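Local coordinates for protein nitrilotriacetate monooxygenase (Burkholderia pseudomallei, PDB 3SDO) that probably acts as a flavin-dependent monooxygenase of the NtaA/SnaA/DszA family, using FMN and molecular oxygen to oxidise its substrate, at residues L295-A300 / T350-A355; G53-F58 / D433-P438. All blocks are in the same frame, centred on the assembly; numbering follows the deposited sequence.

Contact 1 (L295-A300 / T350-A355); sequences LSPREA and TLREVA
Ala-300 and Ala-355 meet methyl to methyl, CB to CB at 3.7 Å, and bring the first turns of two helices together. With so little side chain between them the backbones come close, CA to CA 5.3 Å at this pair. One turn earlier Pro-297 and Arg-352 lie side by side and point the same way. Arg-352 starts with CG anti to the backbone N (chi1 -167°), runs extended through chi2 and bends at chi3, which carries NH1 to 3.7 Å from CG of Pro-297. That is a van der Waals touch, oblique to the guanidinium; the charge is answered by Asp-319, which forms a salt bridge with NE.

Both helices begin with a capping box. In the first, Glu-299 folds back so that its OE2 accepts from N of Ser-296 at 3.3 Å, from above the carboxylate plane, while the return bond from Glu-299 N to Ser-296 OG is weak. The second is tighter: Thr-350 N reaches Glu-353 OE1 at 3.0 Å, on the anti side of the carboxylate, and Glu-353 N gives a 3.2 Å bond to Thr-350 OG1.

Helix 297-307 thus packs its start against that of helix 351-363, Leu-351 extending the apolar seam to Leu-301 and Leu-304. On another side of helix 351-363, Val-354 rests on Ile-340 and Ala-344 of helix 334-346.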
loop_
_atom_site.group_PDB
_atom_site.type_symbol
_atom_site.label_atom_id
_atom_site.label_comp_id
_atom_site.label_asym_id
_atom_site.label_seq_id
_atom_site.Cartn_x
_atom_site.Cartn_y
_atom_site.Cartn_z
ATOM N N LEU A 295 0.635 17.768 -25.726
ATOM C CA LEU A 295 0.507 16.847 -26.860
ATOM C C LEU A 295 1.209 17.477 -28.065
ATOM O O LEU A 295 0.837 18.582 -28.486
ATOM C CB LEU A 295 -0.981 16.639 -27.174
ATOM C CG LEU A 295 -1.401 15.377 -27.903
ATOM C CD1 LEU A 295 -1.046 14.165 -27.109
ATOM C CD2 LEU A 295 -2.899 15.407 -28.155
ATOM N N SER A 296 2.198 16.790 -28.638
ATOM C CA SER A 296 2.844 17.274 -29.870
ATOM C C SER A 296 1.863 17.151 -31.060
ATOM O O SER A 296 0.895 16.402 -30.986
ATOM C CB SER A 296 4.110 16.467 -30.192
ATOM O OG SER A 296 3.784 15.107 -30.489
ATOM N N PRO A 297 2.115 17.883 -32.151
ATOM C CA PRO A 297 1.276 17.722 -33.346
ATOM C C PRO A 297 1.163 16.269 -33.829
ATOM O O PRO A 297 0.059 15.793 -34.100
ATOM C CB PRO A 297 1.960 18.614 -34.368
ATOM C CG PRO A 297 2.528 19.727 -33.548
ATOM C CD PRO A 297 2.968 19.086 -32.246
ATOM N N ARG A 298 2.280 15.562 -33.873
ATOM C CA ARG A 298 2.259 14.163 -34.267
ATOM C C ARG A 298 1.314 13.310 -33.410
ATOM O O ARG A 298 0.633 12.418 -33.931
ATOM C CB ARG A 298 3.652 13.564 -34.181
ATOM C CG ARG A 298 3.691 12.083 -34.533
ATOM C CD ARG A 298 5.072 11.528 -34.378
ATOM N NE ARG A 298 5.987 12.211 -35.288
ATOM C CZ ARG A 298 6.239 11.860 -36.547
ATOM N NH1 ARG A 298 5.654 10.799 -37.109
ATOM N NH2 ARG A 298 7.099 12.583 -37.254
ATOM N N GLU A 299 1.324 13.546 -32.094
ATOM C CA GLU A 299 0.500 12.756 -31.185
ATOM C C GLU A 299 -0.969 13.083 -31.385
ATOM O O GLU A 299 -1.817 12.180 -31.386
ATOM C CB GLU A 299 0.884 12.991 -29.733
ATOM C CG GLU A 299 2.143 12.271 -29.272
ATOM C CD GLU A 299 2.519 12.698 -27.862
ATOM O OE1 GLU A 299 2.120 11.985 -26.898
ATOM O OE2 GLU A 299 3.140 13.779 -27.722
ATOM N N ALA A 300 -1.268 14.363 -31.552
ATOM C CA ALA A 300 -2.607 14.783 -31.946
ATOM C C ALA A 300 -3.072 14.068 -33.219
ATOM O O ALA A 300 -4.167 13.528 -33.252
ATOM C CB ALA A 300 -2.666 16.282 -32.118
ATOM N N THR A 350 -8.580 24.467 -39.189
ATOM C CA THR A 350 -7.407 23.883 -39.813
ATOM C C THR A 350 -7.255 22.449 -39.297
ATOM O O THR A 350 -7.928 22.052 -38.342
ATOM C CB THR A 350 -6.156 24.703 -39.469
ATOM O OG1 THR A 350 -5.944 24.680 -38.044
ATOM C CG2 THR A 350 -6.314 26.158 -39.958
ATOM N N LEU A 351 -6.356 21.683 -39.916
ATOM C CA LEU A 351 -6.065 20.327 -39.477
ATOM C C LEU A 351 -5.531 20.331 -38.046
ATOM O O LEU A 351 -5.892 19.465 -37.258
ATOM C CB LEU A 351 -5.045 19.661 -40.389
ATOM C CG LEU A 351 -4.500 18.311 -39.914
ATOM C CD1 LEU A 351 -5.632 17.324 -39.592
ATOM C CD2 LEU A 351 -3.511 17.718 -40.947
ATOM N N ARG A 352 -4.663 21.291 -37.731
ATOM C CA ARG A 352 -4.101 21.414 -36.382
ATOM C C ARG A 352 -5.225 21.648 -35.377
ATOM O O ARG A 352 -5.283 20.981 -34.363
ATOM C CB ARG A 352 -3.072 22.551 -36.297
ATOM C CG ARG A 352 -2.241 22.517 -35.011
ATOM C CD ARG A 352 -1.520 23.829 -34.743
ATOM N NE ARG A 352 -0.535 24.136 -35.785
ATOM C CZ ARG A 352 0.739 23.751 -35.791
ATOM N NH1 ARG A 352 1.248 23.012 -34.813
ATOM N NH2 ARG A 352 1.520 24.104 -36.808
ATOM N N GLU A 353 -6.138 22.567 -35.688
ATOM C CA GLU A 353 -7.239 22.910 -34.765
ATOM C C GLU A 353 -8.167 21.711 -34.587
ATOM O O GLU A 353 -8.595 21.427 -33.485
ATOM C CB GLU A 353 -8.034 24.129 -35.267
ATOM C CG GLU A 353 -7.271 25.432 -35.144
ATOM C CD GLU A 353 -7.934 26.599 -35.890
ATOM O OE1 GLU A 353 -8.632 26.369 -36.907
ATOM O OE2 GLU A 353 -7.727 27.758 -35.467
ATOM N N VAL A 354 -8.452 20.988 -35.672
ATOM C CA VAL A 354 -9.258 19.769 -35.544
ATOM C C VAL A 354 -8.553 18.735 -34.683
ATOM O O VAL A 354 -9.177 18.175 -33.783
ATOM C CB VAL A 354 -9.615 19.119 -36.889
ATOM C CG1 VAL A 354 -10.182 17.728 -36.650
ATOM C CG2 VAL A 354 -10.601 19.991 -37.650
ATOM N N ALA A 355 -7.266 18.495 -34.933
ATOM C CA ALA A 355 -6.526 17.429 -34.233
ATOM C C ALA A 355 -6.505 17.684 -32.731
ATOM O O ALA A 355 -6.631 16.742 -31.934
ATOM C CB ALA A 355 -5.086 17.307 -34.752
#

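Contact 2 (G53-F58 / D433-P438)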
loop_
_atom_site.group_PDB
_atom_site.type_symbol
_atom_site.label_atom_id
_atom_site.label_comp_id
_atom_site.label_asym_id
_atom_site.label_seq_id
_atom_site.Cartn_x
_atom_site.Cartn_y
_atom_site.Cartn_z
ATOM N N GLY A 53 -6.106 23.561 3.364
ATOM C CA GLY A 53 -7.382 23.078 3.873
ATOM C C GLY A 53 -8.153 22.134 2.964
ATOM O O GLY A 53 -9.339 21.884 3.185
ATOM N N ILE A 54 -7.485 21.576 1.964
ATOM C CA ILE A 54 -8.087 20.535 1.142
ATOM C C ILE A 54 -8.293 19.282 2.010
ATOM O O ILE A 54 -7.431 18.884 2.773
ATOM C CB ILE A 54 -7.250 20.284 -0.150
ATOM C CG1 ILE A 54 -7.357 21.501 -1.056
ATOM C CG2 ILE A 54 -7.732 19.052 -0.912
ATOM C CD1 ILE A 54 -6.505 21.447 -2.337
ATOM N N ALA A 55 -9.468 18.689 1.910
ATOM C CA ALA A 55 -9.898 17.642 2.875
ATOM C C ALA A 55 -9.198 16.292 2.692
ATOM O O ALA A 55 -8.982 15.565 3.664
ATOM C CB ALA A 55 -11.393 17.426 2.757
ATOM N N PHE A 56 -8.919 15.906 1.450
ATOM C CA PHE A 56 -8.290 14.593 1.215
ATOM C C PHE A 56 -7.431 14.592 -0.046
ATOM O O PHE A 56 -7.664 15.382 -0.961
ATOM C CB PHE A 56 -9.331 13.439 1.193
ATOM C CG PHE A 56 -10.348 13.552 0.128
ATOM C CD1 PHE A 56 -11.459 14.345 0.310
ATOM C CD2 PHE A 56 -10.195 12.889 -1.097
ATOM C CE1 PHE A 56 -12.414 14.469 -0.699
ATOM C CE2 PHE A 56 -11.132 13.018 -2.092
ATOM C CZ PHE A 56 -12.238 13.815 -1.905
ATOM N N ALA A 57 -6.406 13.741 -0.034
ATOM C CA ALA A 57 -5.640 13.373 -1.220
ATOM C C ALA A 57 -6.185 12.030 -1.701
ATOM O O ALA A 57 -6.441 11.142 -0.878
ATOM C CB ALA A 57 -4.121 13.268 -0.884
ATOM N N PHE A 58 -6.369 11.903 -3.018
ATOM C CA PHE A 58 -6.905 10.713 -3.658
ATOM C C PHE A 58 -5.858 10.137 -4.631
ATOM O O PHE A 58 -5.325 10.845 -5.495
ATOM C CB PHE A 58 -8.227 11.037 -4.373
ATOM C CG PHE A 58 -8.753 9.921 -5.260
ATOM C CD1 PHE A 58 -8.794 8.615 -4.811
ATOM C CD2 PHE A 58 -9.204 10.191 -6.539
ATOM C CE1 PHE A 58 -9.266 7.580 -5.633
ATOM C CE2 PHE A 58 -9.684 9.172 -7.372
ATOM C CZ PHE A 58 -9.711 7.869 -6.925
ATOM N N ASP A 433 -14.741 13.708 10.044
ATOM C CA ASP A 433 -14.848 15.071 10.592
ATOM C C ASP A 433 -14.736 16.166 9.519
ATOM O O ASP A 433 -15.531 17.130 9.505
ATOM C CB ASP A 433 -13.740 15.355 11.602
ATOM C CG ASP A 433 -13.873 14.591 12.902
ATOM O OD1 ASP A 433 -14.980 14.105 13.269
ATOM O OD2 ASP A 433 -12.818 14.506 13.587
ATOM N N HIS A 434 -13.738 16.044 8.644
ATOM C CA HIS A 434 -13.527 17.030 7.580
ATOM C C HIS A 434 -14.745 17.108 6.679
ATOM O O HIS A 434 -15.134 18.193 6.244
ATOM C CB HIS A 434 -12.346 16.678 6.661
ATOM C CG HIS A 434 -11.028 16.601 7.347
ATOM N ND1 HIS A 434 -10.772 17.223 8.555
ATOM C CD2 HIS A 434 -9.877 15.973 6.988
ATOM C CE1 HIS A 434 -9.530 16.952 8.923
ATOM N NE2 HIS A 434 -8.961 16.215 7.980
ATOM N N LEU A 435 -15.294 15.942 6.338
ATOM C CA LEU A 435 -16.395 15.858 5.385
ATOM C C LEU A 435 -17.753 16.070 6.043
ATOM O O LEU A 435 -18.763 16.089 5.351
ATOM C CB LEU A 435 -16.379 14.512 4.630
ATOM C CG LEU A 435 -15.109 14.198 3.816
ATOM C CD1 LEU A 435 -15.220 12.838 3.107
ATOM C CD2 LEU A 435 -14.784 15.343 2.816
ATOM N N GLY A 436 -17.777 16.222 7.361
ATOM C CA GLY A 436 -19.005 16.440 8.086
ATOM C C GLY A 436 -19.828 15.173 8.173
ATOM O O GLY A 436 -21.053 15.236 8.305
ATOM N N LEU A 437 -19.161 14.020 8.063
ATOM C CA LEU A 437 -19.830 12.728 8.238
ATOM C C LEU A 437 -19.776 12.311 9.716
ATOM O O LEU A 437 -18.788 12.571 10.396
ATOM C CB LEU A 437 -19.161 11.655 7.385
ATOM C CG LEU A 437 -19.211 11.850 5.873
ATOM C CD1 LEU A 437 -18.246 10.891 5.189
ATOM C CD2 LEU A 437 -20.630 11.670 5.328
ATOM N N PRO A 438 -20.827 11.643 10.209
ATOM C CA PRO A 438 -20.810 11.154 11.583
ATOM C C PRO A 438 -19.857 9.973 11.771
ATOM O O PRO A 438 -19.682 9.157 10.864
ATOM C CB PRO A 438 -22.252 10.709 11.833
ATOM C CG PRO A 438 -22.905 10.640 10.530
ATOM C CD PRO A 438 -22.121 11.418 9.540
#
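This is a buried apolar contact at the N-terminal end of a barrel strand: the entry to strand 56-59 is covered by the last turn of the short helix 431-435. The strand belongs to the parallel barrel of the luciferase-like monooxygenases, a TIM-barrel fold, and lies between strands 11-15 and 94-100. Ala-55, just before it, takes the largest share of the packing and already bonds through its backbone to Phe-12 of strand 11-15 and Gly-94 of strand 94-100.

Two consecutive residues of the turn, Leu-435 and His-434, share the work. Leu-435 has CG anti to its carbonyl carbon (chi1 -59°) and an extended chi2, and one branch does the touching: CD2 sits 4.0 Å from CB of Ala-55 and, more loosely, 4.3 Å from CD1 of Phe-56, oblique to the ring. The Phe-56 ring points into the barrel, where it also meets Phe-217, Val-96 and Met-395. Leu-435 reaches His-11 as well, so the helix end spans the starts of two neighbouring strands.

The arriving and departing chains each turn at a glycine in a Schellman motif. Gly-53 (phi 87°) ends helix 39-51 before the chain enters the strand, and Gly-436 (phi 74°) releases the chain after the packed turn.

His-434 packs beside Leu-435. Its CB is 4.1 Å from CB of Ala-55; NE2 is hydrogen-bonded to the carbonyl O of Lys-92, and the adjacent ring carbon CD2 comes within 3.5 Å of the carbonyl O of Ala-55, oblique to the ring.

The two contacts lie on opposite sides of the chain's centre, about 40 Å apart centre to centre and about 22 Å between nearest atoms, so they do not touch. In sequence contact 1 is nested within the long loop closed by contact 2. Contact 2 is the more central, about 14 Å from the centre of the chain against about 28 Å for contact 1, and all four of its touching residues are buried. It is also nearer the flavin site: the side chain of Phe-56 is about 10 Å from that of Thr-98, a predicted FMN ligand, whereas contact 1 joins helices away from the predicted FMN residues.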